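Local coordinates for protein RavO (Legionella pneumophila subsp. pneumophila, PDB 6DM4) that probably binds tyrosine-phosphorylated host proteins such as Shc1 through its SH2 domain, the part of this bacterial protein described here, at residues Glu20-Gly25 with Ile40-Ser45; Tyr55-Ala60 with Phe82-Ala87; Lys29-Phe32 with Lys36-Phe39. All blocks are in the same frame, centred on the assembly; numbering follows the deposited sequence.

Contact 1. Residues Glu20-Gly25 with Ile40-Ser45; sequences ENIRTG and ILRWSS
Arg-23 and Trp-43 bring the loop 20-25 and the outer strand 40-43 closest together, their CA atoms 6.4 Å apart, yet no direct hydrogen bond joins the two segments. Two waters bridge them instead. One accepts a bond from Trp-43 N at 2.8 Å and also reaches Ile-22 O at 2.8 Å. The second accepts from Arg-42 NH1 at 3.0 Å and lies 2.8 Å from both Arg-23 O and Trp-43 O, linking loop, strand and guanidinium.

Ile-22 O rests 3.6 Å from Arg-42 CB; beyond it the chain runs extended from CG to NE. Ser-61 and Ser-70 accept from its NE and NH2, and NH2 also holds the modified side chain of the bound phosphopeptide. This is the position of the conserved arginine in the FLVR motif of SH2 domains, which the sequence ILRWSS fits; Ser-44 OG and Ser-45 OG bond to the same peptide group. Arginine suits the place because a planar cation with several N-H groups can hold a phosphate while braced by hydroxyls and water.

Arg-23 starts out away from the strand, then two bends, about CB-CG (chi2 -73°) and CG-CD, carry its guanidinium back to the CD1 side of the indole. Trp-43 CD1 lies over the centre of one guanidinium face, 3.6 Å from Arg-23 CZ, with planes 27° apart. Trp-43 CG stands anti to its backbone N (chi1 -171°), which lays the indole alongside the arginine. Arginine's long chain with its flat end can lie beside tryptophan's CB-CD1 flank, where Arg-23 NE also meets Trp-43 CB, and Glu-10 of the second subunit packs on Trp-43. Ile-22 and Ile-40 meet CD1 to CD1, crossing at about a right angle, and both touch Tyr-31 of helix 25-34.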
# COMPACT_ATOMS: atom_id res chain seq x y z
N GLU A 20 8.82 -3.57 -0.22
CA GLU A 20 8.31 -3.81 1.13
C GLU A 20 9.29 -4.57 2.01
O GLU A 20 9.17 -4.52 3.24
CB GLU A 20 6.98 -4.57 1.08
CG GLU A 20 7.06 -5.97 0.51
CD GLU A 20 6.79 -6.01 -0.99
OE1 GLU A 20 7.07 -5.00 -1.67
OE2 GLU A 20 6.28 -7.04 -1.47
N ASN A 21 10.26 -5.27 1.43
CA ASN A 21 11.18 -6.07 2.22
C ASN A 21 12.51 -5.37 2.46
O ASN A 21 13.46 -6.00 2.95
CB ASN A 21 11.41 -7.43 1.55
CG ASN A 21 10.15 -8.27 1.48
OD1 ASN A 21 9.79 -8.79 0.42
ND2 ASN A 21 9.47 -8.41 2.61
N ILE A 22 12.61 -4.08 2.14
CA ILE A 22 13.83 -3.31 2.34
C ILE A 22 13.55 -2.29 3.44
O ILE A 22 12.82 -1.31 3.23
CB ILE A 22 14.29 -2.62 1.05
CG1 ILE A 22 14.63 -3.66 -0.01
CG2 ILE A 22 15.50 -1.74 1.32
CD1 ILE A 22 15.19 -3.06 -1.28
N ARG A 23 14.11 -2.52 4.62
CA ARG A 23 13.85 -1.62 5.75
C ARG A 23 15.07 -0.95 6.37
O ARG A 23 15.03 0.23 6.70
CB ARG A 23 13.05 -2.35 6.83
CG ARG A 23 11.73 -2.93 6.35
CD ARG A 23 10.70 -1.83 6.12
NE ARG A 23 9.45 -2.10 6.83
CZ ARG A 23 9.34 -2.13 8.15
NH1 ARG A 23 10.39 -1.90 8.92
NH2 ARG A 23 8.16 -2.38 8.71
N THR A 24 16.16 -1.70 6.54
CA THR A 24 17.34 -1.12 7.17
C THR A 24 18.24 -0.45 6.14
O THR A 24 18.13 -0.69 4.93
CB THR A 24 18.12 -2.20 7.92
OG1 THR A 24 18.65 -3.13 6.97
CG2 THR A 24 17.21 -2.93 8.89
N GLY A 25 19.15 0.39 6.63
CA GLY A 25 20.16 0.97 5.76
C GLY A 25 21.05 -0.07 5.13
O GLY A 25 21.47 0.07 3.98
N ILE A 40 14.27 3.47 -5.47
CA ILE A 40 13.26 2.67 -4.79
C ILE A 40 12.48 3.56 -3.83
O ILE A 40 12.94 4.62 -3.41
CB ILE A 40 13.86 1.48 -4.03
CG1 ILE A 40 14.82 1.95 -2.93
CG2 ILE A 40 14.52 0.54 -5.01
CD1 ILE A 40 15.35 0.83 -2.04
N LEU A 41 11.29 3.09 -3.48
CA LEU A 41 10.52 3.60 -2.37
C LEU A 41 10.46 2.53 -1.29
O LEU A 41 10.52 1.33 -1.57
CB LEU A 41 9.11 4.00 -2.81
CG LEU A 41 9.06 5.12 -3.85
CD1 LEU A 41 7.66 5.30 -4.38
CD2 LEU A 41 9.57 6.41 -3.25
N ARG A 42 10.35 2.97 -0.04
CA ARG A 42 10.43 2.02 1.06
C ARG A 42 9.74 2.62 2.28
O ARG A 42 9.50 3.82 2.35
CB ARG A 42 11.89 1.67 1.41
CG ARG A 42 12.76 2.88 1.65
CD ARG A 42 14.20 2.49 1.93
NE ARG A 42 15.06 3.65 2.11
CZ ARG A 42 15.12 4.36 3.23
NH1 ARG A 42 14.37 4.03 4.27
NH2 ARG A 42 15.95 5.40 3.32
N TRP A 43 9.45 1.74 3.23
CA TRP A 43 8.86 2.18 4.49
C TRP A 43 9.90 2.92 5.32
O TRP A 43 10.95 2.37 5.65
CB TRP A 43 8.31 0.96 5.23
CG TRP A 43 7.47 1.23 6.45
CD1 TRP A 43 7.87 1.13 7.75
CD2 TRP A 43 6.08 1.59 6.48
NE1 TRP A 43 6.82 1.42 8.59
CE2 TRP A 43 5.72 1.71 7.84
CE3 TRP A 43 5.12 1.85 5.50
CZ2 TRP A 43 4.43 2.07 8.24
CZ3 TRP A 43 3.84 2.20 5.90
CH2 TRP A 43 3.51 2.31 7.25
N SER A 44 9.63 4.19 5.63
CA SER A 44 10.60 5.07 6.26
C SER A 44 10.79 4.73 7.74
O SER A 44 9.87 4.29 8.42
CB SER A 44 10.16 6.53 6.13
OG SER A 44 10.87 7.37 7.02
N SER A 45 12.02 4.98 8.22
CA SER A 45 12.33 4.78 9.63
C SER A 45 11.51 5.68 10.54
O SER A 45 11.34 5.36 11.72
CB SER A 45 13.82 5.04 9.87
OG SER A 45 14.10 6.43 9.88
O HOH W 1 10.07 -0.96 2.96
O HOH W 2 13.30 1.27 4.73

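Contact 2. Residues Tyr55-Ala60 with Phe82-Ala87; sequences YVFIAA and FSINTA
Tyr-55 turns the edge of its ring toward the face of Phe-82 in an offset edge-to-face (T-shaped) pair, centroids 5.4 Å apart and planes at 78°. CE2 of the tyrosine does the touching, 3.5 Å from Phe-82 CD1. The polarised C-H bonds of one aromatic edge suit the electron-rich face of another, and two large rings can span two strands that are not neighbours. Two residues further along each strand, Ile-84 CD1 meets the rim of the Phe-57 ring near its plane, 3.4 Å from CE1. With chi2 near anti (162°), Ile-84 stretches its slender end out to reach that rim.

Tyr-55 CB lies 3.8 Å above one face of Phe-57, offset toward the rim, and so helps hold that ring in place. Beyond Ile-84, Asn-85 OD1 accepts from Ala-87 N at 3.0 Å, an Asx turn just after the strand ends; the same oxygen takes a bond from Ser-88 N. This turn presents Thr-86 N to the bound peptide.

Strand 67-76 runs between strands 55-64 and 81-84, and the contact spans it on one face of the sheet, with Val-91 of strand 91-94 closing in on Tyr-55 and Ile-84.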
# COMPACT_ATOMS: atom_id res chain seq x y z
N TYR A 55 1.80 11.92 10.08
CA TYR A 55 2.09 11.51 8.72
C TYR A 55 2.36 10.01 8.68
O TYR A 55 2.79 9.42 9.67
CB TYR A 55 3.32 12.23 8.14
CG TYR A 55 3.22 13.74 8.13
CD1 TYR A 55 3.65 14.48 9.22
CD2 TYR A 55 2.73 14.41 7.02
CE1 TYR A 55 3.57 15.86 9.21
CE2 TYR A 55 2.65 15.79 7.00
CZ TYR A 55 3.07 16.51 8.10
OH TYR A 55 2.99 17.89 8.08
N VAL A 56 2.11 9.42 7.53
CA VAL A 56 2.73 8.15 7.16
C VAL A 56 3.96 8.47 6.33
O VAL A 56 3.87 9.24 5.37
CB VAL A 56 1.75 7.25 6.39
CG1 VAL A 56 2.46 6.01 5.86
CG2 VAL A 56 0.58 6.85 7.27
N PHE A 57 5.10 7.92 6.72
CA PHE A 57 6.38 8.31 6.15
C PHE A 57 6.85 7.28 5.12
O PHE A 57 6.84 6.08 5.39
CB PHE A 57 7.43 8.49 7.24
CG PHE A 57 7.12 9.60 8.21
CD1 PHE A 57 7.50 10.90 7.92
CD2 PHE A 57 6.48 9.34 9.41
CE1 PHE A 57 7.22 11.93 8.82
CE2 PHE A 57 6.21 10.36 10.30
CZ PHE A 57 6.58 11.66 10.00
N ILE A 58 7.25 7.77 3.95
CA ILE A 58 7.79 6.95 2.88
C ILE A 58 9.12 7.55 2.45
O ILE A 58 9.20 8.76 2.22
CB ILE A 58 6.83 6.87 1.68
CG1 ILE A 58 5.44 6.43 2.12
CG2 ILE A 58 7.40 5.93 0.62
CD1 ILE A 58 5.40 5.06 2.71
N ALA A 59 10.15 6.72 2.34
CA ALA A 59 11.45 7.20 1.90
C ALA A 59 11.73 6.73 0.48
O ALA A 59 11.32 5.64 0.07
CB ALA A 59 12.58 6.72 2.82
N ALA A 60 12.41 7.58 -0.28
CA ALA A 60 13.02 7.18 -1.54
C ALA A 60 14.52 7.01 -1.34
O ALA A 60 15.12 7.66 -0.50
CB ALA A 60 12.76 8.23 -2.62
N PHE A 82 4.12 15.59 1.24
CA PHE A 82 5.12 16.54 1.71
C PHE A 82 6.50 15.91 1.61
O PHE A 82 6.66 14.71 1.85
CB PHE A 82 4.88 16.96 3.17
CG PHE A 82 3.51 17.52 3.43
CD1 PHE A 82 2.43 16.68 3.65
CD2 PHE A 82 3.30 18.88 3.47
CE1 PHE A 82 1.16 17.19 3.89
CE2 PHE A 82 2.04 19.41 3.71
CZ PHE A 82 0.97 18.56 3.92
N SER A 83 7.49 16.72 1.26
CA SER A 83 8.89 16.35 1.46
C SER A 83 9.30 16.81 2.85
O SER A 83 8.85 17.86 3.32
CB SER A 83 9.78 16.99 0.39
OG SER A 83 9.89 18.38 0.59
N ILE A 84 10.15 16.03 3.50
CA ILE A 84 10.42 16.24 4.92
C ILE A 84 11.92 16.37 5.13
O ILE A 84 12.69 15.46 4.77
CB ILE A 84 9.83 15.12 5.79
CG1 ILE A 84 8.30 15.26 5.78
CG2 ILE A 84 10.37 15.21 7.21
CD1 ILE A 84 7.57 14.04 6.23
N ASN A 85 12.34 17.49 5.71
CA ASN A 85 13.73 17.68 6.12
C ASN A 85 14.01 16.81 7.34
O ASN A 85 13.45 17.04 8.41
CB ASN A 85 13.98 19.15 6.43
CG ASN A 85 15.44 19.47 6.63
OD1 ASN A 85 16.07 18.98 7.57
ND2 ASN A 85 15.99 20.30 5.76
N THR A 86 14.90 15.82 7.19
CA THR A 86 15.09 14.84 8.26
C THR A 86 15.87 15.40 9.45
O THR A 86 15.83 14.79 10.52
CB THR A 86 15.80 13.60 7.72
OG1 THR A 86 17.10 13.95 7.25
CG2 THR A 86 15.00 13.00 6.57
N ALA A 87 16.57 16.52 9.28
CA ALA A 87 17.32 17.09 10.39
C ALA A 87 16.47 18.00 11.26
O ALA A 87 16.73 18.13 12.46
CB ALA A 87 18.53 17.88 9.87

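Contact 3. Residues Lys29-Phe32 with Lys36-Phe39; sequences KQYF and KAEF. With SO4 (sulfate ion), chain H; SO4 (sulfate ion), chain I.
Tyr-31 and Phe-32, on adjacent positions near the end of helix 25-34, both reach the chain as it returns toward strand 40-43, where Phe-32 and Lys-36 have CA atoms 7.1 Å apart. Tyr-31 comes first. Its CG is anti to the backbone N (chi1 177°), which sends the ring off along the loop with its edge toward Ala-37. There Ala-37 CB sits 3.7 Å from Tyr-31 OH, near the ring plane. The small methyl lets the loop backbone come close to the phenol. The hydroxyl also donates to O3 of one sulfate ion; the fitted separation is too short to be trusted in detail.

Phe-32 follows, and one face of its ring is covered by the neighbouring tyrosine: Tyr-31 CD2 lies 3.9 Å above its centre. At the edge, in the ring plane, Ala-37 O approaches to 3.8 Å from Phe-32 CE2, the weakly positive rim of the phenyl facing a carbonyl oxygen. Phe-32 CZ then looks toward Phe-39 CA at 4.5 Å. Phenylalanine suits this buried place, since Ile-40 and Ile-68 cover it with further hydrocarbon.

One residue past Ala-37, Glu-38 N gives its proton to two oxygens of the second sulfate, O2 at 2.9 Å and O3 at 3.1 Å. Neither branch is straight (143° and 145°), as expected when one N-H is shared. Both ions probably come from the crystallisation liquor. Ser-35 OG accepts from Ala-37 N and steadies the bend, while Phe-39 turns away from the helix to stack on the ring of His-17 and pack on Ile-109 of helix 101-119. A helix laid against the sheet and joined to it by a short loop is probably the alphaA-to-betaB connection of the SH2 fold, leading into the strand that carries the FLVR-type arginine.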
# COMPACT_ATOMS: atom_id res chain seq x y z
N LYS A 29 21.74 -0.64 1.04
CA LYS A 29 23.05 -0.79 0.42
C LYS A 29 23.16 -2.10 -0.33
O LYS A 29 23.68 -2.15 -1.45
CB LYS A 29 24.16 -0.70 1.47
CG LYS A 29 24.24 0.61 2.21
CD LYS A 29 25.39 0.57 3.20
CE LYS A 29 25.38 1.75 4.16
NZ LYS A 29 26.42 1.58 5.22
N GLN A 30 22.69 -3.19 0.28
CA GLN A 30 22.73 -4.49 -0.39
C GLN A 30 21.91 -4.48 -1.67
O GLN A 30 22.31 -5.08 -2.67
CB GLN A 30 22.24 -5.58 0.57
CG GLN A 30 22.34 -6.99 -0.00
CD GLN A 30 23.76 -7.42 -0.33
OE1 GLN A 30 24.71 -7.08 0.38
NE2 GLN A 30 23.90 -8.19 -1.40
N TYR A 31 20.76 -3.80 -1.66
CA TYR A 31 19.92 -3.77 -2.85
C TYR A 31 20.65 -3.13 -4.03
O TYR A 31 20.71 -3.69 -5.13
CB TYR A 31 18.61 -3.02 -2.57
CG TYR A 31 17.76 -2.91 -3.81
CD1 TYR A 31 17.00 -3.98 -4.25
CD2 TYR A 31 17.76 -1.75 -4.57
CE1 TYR A 31 16.24 -3.90 -5.40
CE2 TYR A 31 17.01 -1.66 -5.72
CZ TYR A 31 16.25 -2.74 -6.13
OH TYR A 31 15.51 -2.65 -7.28
N PHE A 32 21.23 -1.94 -3.82
CA PHE A 32 21.89 -1.23 -4.90
C PHE A 32 23.23 -1.82 -5.28
O PHE A 32 23.83 -1.36 -6.26
CB PHE A 32 22.02 0.24 -4.53
CG PHE A 32 20.73 0.99 -4.68
CD1 PHE A 32 20.10 1.55 -3.58
CD2 PHE A 32 20.15 1.14 -5.93
CE1 PHE A 32 18.89 2.24 -3.73
CE2 PHE A 32 18.94 1.85 -6.08
CZ PHE A 32 18.31 2.39 -4.98
N LYS A 36 20.18 -2.11 -10.94
CA LYS A 36 20.35 -0.94 -11.78
C LYS A 36 19.12 -0.04 -11.78
O LYS A 36 18.98 0.81 -12.66
CB LYS A 36 20.69 -1.37 -13.21
CG LYS A 36 21.87 -2.34 -13.29
CD LYS A 36 22.89 -1.90 -14.34
CE LYS A 36 24.28 -2.44 -14.04
NZ LYS A 36 25.35 -1.51 -14.51
N ALA A 37 18.22 -0.22 -10.81
CA ALA A 37 17.02 0.60 -10.72
C ALA A 37 17.38 2.07 -10.49
O ALA A 37 18.38 2.39 -9.84
CB ALA A 37 16.12 0.11 -9.59
N GLU A 38 16.54 2.97 -11.00
CA GLU A 38 16.82 4.39 -10.83
C GLU A 38 16.54 4.84 -9.40
O GLU A 38 17.25 5.70 -8.87
CB GLU A 38 16.02 5.23 -11.83
CG GLU A 38 16.59 5.22 -13.25
CD GLU A 38 18.00 5.78 -13.33
OE1 GLU A 38 18.32 6.74 -12.60
OE2 GLU A 38 18.80 5.24 -14.13
N PHE A 39 15.50 4.30 -8.77
CA PHE A 39 15.24 4.59 -7.37
C PHE A 39 14.34 3.52 -6.80
O PHE A 39 13.72 2.75 -7.54
CB PHE A 39 14.60 5.98 -7.18
CG PHE A 39 13.19 6.09 -7.69
CD1 PHE A 39 12.94 6.42 -9.02
CD2 PHE A 39 12.11 5.89 -6.85
CE1 PHE A 39 11.64 6.53 -9.49
CE2 PHE A 39 10.80 6.00 -7.32
CZ PHE A 39 10.56 6.32 -8.64
S SO4 H . 13.66 1.99 -12.82
O1 SO4 H . 13.49 0.54 -12.77
O2 SO4 H . 15.00 2.31 -13.33
O3 SO4 H . 13.51 2.55 -11.48
O4 SO4 H . 12.67 2.58 -13.71
S SO4 I . 14.66 -5.84 -8.68
O1 SO4 I . 14.74 -6.44 -7.35
O2 SO4 I . 15.36 -6.68 -9.64
O3 SO4 I . 15.28 -4.52 -8.65
O4 SO4 I . 13.26 -5.71 -9.07

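How the contacts relate
Contacts 1 and 3 have centres about 12 Å apart and share one apolar layer: Ile-40 CG2 touches Tyr-31 CE2 at 3.4 Å, and Ile-22 CD1 lies 3.6 Å from Tyr-31 CD1, so the helix of contact 3 packs on both segments of contact 1. Contact 2, also about 12 Å from contact 1 between centres, joins it through the sheet, where Arg-42 N probably bonds to Ala-59 O at 2.8 Å. Contacts 2 and 3 do not touch; their centres are about 19 Å apart. The bound phosphopeptide meets contacts 1 and 2: Arg-42, Ser-44 and Ser-45 hold its modified side chain, against which Ala-59 and Thr-86 pack.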